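Local coordinates for protein tryptophan decarboxylase 1 (Oryza sativa subsp. japonica, PDB 6KHO) that decarboxylates L-tryptophan to tryptamine and 5-hydroxy-L-tryptophan to serotonin, using pyridoxal 5'-phosphate as cofactor and working as a homodimer, at residues 165-169 with 343-347. Residues are numbered along the deposited sequence.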
ATOM      1  N   GLY A 165       9.534   6.643  26.805  1.00 59.61           N
ATOM      2  CA  GLY A 165       8.293   6.215  26.183  1.00 54.84           C
ATOM      3  C   GLY A 165       8.468   4.994  25.298  1.00 48.53           C
ATOM      4  O   GLY A 165       9.545   4.722  24.765  1.00 48.91           O
ATOM      5  N   THR A 166       7.379   4.235  25.155  1.00 43.05           N
ATOM      6  CA  THR A 166       7.328   3.088  24.257  1.00 39.33           C
ATOM      7  C   THR A 166       6.307   3.260  23.136  1.00 35.36           C
ATOM      8  O   THR A 166       6.139   2.339  22.333  1.00 36.26           O
ATOM      9  CB  THR A 166       7.002   1.799  25.035  1.00 39.68           C
ATOM     10  OG1 THR A 166       5.657   1.873  25.532  1.00 36.94           O
ATOM     11  CG2 THR A 166       7.965   1.594  26.223  1.00 41.33           C
ATOM     12  N   GLY A 167       5.602   4.398  23.071  1.00 32.94           N
ATOM     13  CA  GLY A 167       4.622   4.608  22.033  1.00 31.47           C
ATOM     14  C   GLY A 167       5.256   5.044  20.722  1.00 34.44           C
ATOM     15  O   GLY A 167       6.426   5.425  20.645  1.00 33.67           O
ATOM     16  N   GLY A 168       4.463   4.969  19.663  1.00 31.26           N
ATOM     17  CA  GLY A 168       4.923   5.429  18.369  1.00 31.39           C
ATOM     18  C   GLY A 168       3.876   5.128  17.318  1.00 30.49           C
ATOM     19  O   GLY A 168       2.788   4.632  17.623  1.00 30.19           O
ATOM     20  N   GLY A 169       4.221   5.446  16.072  1.00 29.38           N
ATOM     21  CA  GLY A 169       3.247   5.368  15.002  1.00 29.72           C
ATOM     22  C   GLY A 169       3.874   4.930  13.700  1.00 30.45           C
ATOM     23  O   GLY A 169       5.093   4.803  13.581  1.00 25.72           O
ATOM     24  N   VAL A 343       0.303   3.398  18.435  1.00 28.07           N
ATOM     25  CA  VAL A 343       0.260   2.321  19.421  1.00 25.96           C
ATOM     26  C   VAL A 343       0.957   2.784  20.692  1.00 29.44           C
ATOM     27  O   VAL A 343       1.896   3.585  20.648  1.00 27.44           O
ATOM     28  CB  VAL A 343       0.899   1.013  18.889  1.00 29.19           C
ATOM     29  CG1 VAL A 343       0.200   0.550  17.596  1.00 28.35           C
ATOM     30  CG2 VAL A 343       2.381   1.187  18.644  1.00 30.24           C
ATOM     31  N   ARG A 344       0.505   2.262  21.839  1.00 27.44           N
ATOM     32  CA  ARG A 344       1.155   2.631  23.088  1.00 29.10           C
ATOM     33  C   ARG A 344       2.444   1.857  23.335  1.00 36.33           C
ATOM     34  O   ARG A 344       3.289   2.326  24.107  1.00 34.81           O
ATOM     35  CB  ARG A 344       0.188   2.456  24.257  1.00 32.85           C
ATOM     36  CG  ARG A 344      -0.655   3.719  24.463  1.00 34.85           C
ATOM     37  CD  ARG A 344      -1.742   3.512  25.488  1.00 38.38           C
ATOM     38  NE  ARG A 344      -1.202   3.009  26.739  1.00 44.40           N
ATOM     39  CZ  ARG A 344      -1.875   2.232  27.578  1.00 46.67           C
ATOM     40  NH1 ARG A 344      -3.113   1.854  27.287  1.00 44.03           N
ATOM     41  NH2 ARG A 344      -1.304   1.826  28.702  1.00 51.71           N
ATOM     42  N   ASP A 345       2.643   0.717  22.667  1.00 33.39           N
ATOM     43  CA  ASP A 345       3.869  -0.070  22.844  1.00 33.60           C
ATOM     44  C   ASP A 345       4.310  -0.630  21.495  1.00 32.85           C
ATOM     45  O   ASP A 345       3.851  -1.698  21.083  1.00 35.11           O
ATOM     46  CB  ASP A 345       3.657  -1.190  23.860  1.00 35.57           C
ATOM     47  CG  ASP A 345       4.963  -1.837  24.282  1.00 41.27           C
ATOM     48  OD1 ASP A 345       5.999  -1.536  23.648  1.00 41.91           O
ATOM     49  OD2 ASP A 345       4.963  -2.637  25.240  1.00 46.52           O
ATOM     50  N   THR A 346       5.240   0.063  20.828  1.00 33.17           N
ATOM     51  CA  THR A 346       5.673  -0.412  19.517  1.00 33.27           C
ATOM     52  C   THR A 346       6.306  -1.795  19.600  1.00 33.46           C
ATOM     53  O   THR A 346       6.195  -2.583  18.654  1.00 31.31           O
ATOM     54  CB  THR A 346       6.628   0.592  18.885  1.00 34.71           C
ATOM     55  OG1 THR A 346       7.866   0.586  19.601  1.00 35.16           O
ATOM     56  CG2 THR A 346       6.018   1.973  18.948  1.00 33.53           C
ATOM     57  N   HIS A 347       6.929  -2.125  20.735  1.00 32.45           N
ATOM     58  CA  HIS A 347       7.543  -3.441  20.901  1.00 35.65           C
ATOM     59  C   HIS A 347       6.537  -4.576  20.683  1.00 33.47           C
ATOM     60  O   HIS A 347       6.910  -5.652  20.198  1.00 30.21           O
ATOM     61  CB  HIS A 347       8.180  -3.519  22.293  1.00 37.79           C
ATOM     62  CG  HIS A 347       8.984  -4.759  22.540  1.00 43.69           C
ATOM     63  ND1 HIS A 347      10.014  -5.161  21.713  1.00 47.53           N
ATOM     64  CD2 HIS A 347       8.923  -5.676  23.538  1.00 44.71           C
ATOM     65  CE1 HIS A 347      10.547  -6.276  22.187  1.00 41.31           C
ATOM     66  NE2 HIS A 347       9.908  -6.605  23.296  1.00 43.70           N
TER
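Start at Val343, the last residue of strand 339-343, which forms an antiparallel hydrogen-bonded pair with Gly168: Val343 N gives to Gly168 O at 2.9 Å, and Gly168 N to Val343 O at 3.1 Å. The CA-to-CB bond of Arg344 points away from 165-169, and its NH1 is hydrogen-bonded to the carbonyl O of Val321, but its own carbonyl O accepts from the hydroxyl OG1 of Thr166 at 2.8 Å. Asp345 is the N-cap of helix 346-353, where its OD1 takes a weak capping bond from His347 N (3.1 Å). Thr346 N, the amide right after Asp345, gives to Thr166 O at 2.9 Å, so the helix start is tied to the loop leading into strand 168-172. Thr346 CG2 lies 3.5 Å from Gly168 N, and a beta carbon on Gly168 would clash with that methyl. The bridge belongs to the antiparallel pairing of strand 168-172, outermost within the chain, with 339-343 in the seven-stranded mixed sheet, as in the large PLP-binding domain of fold-type I, group II decarboxylases.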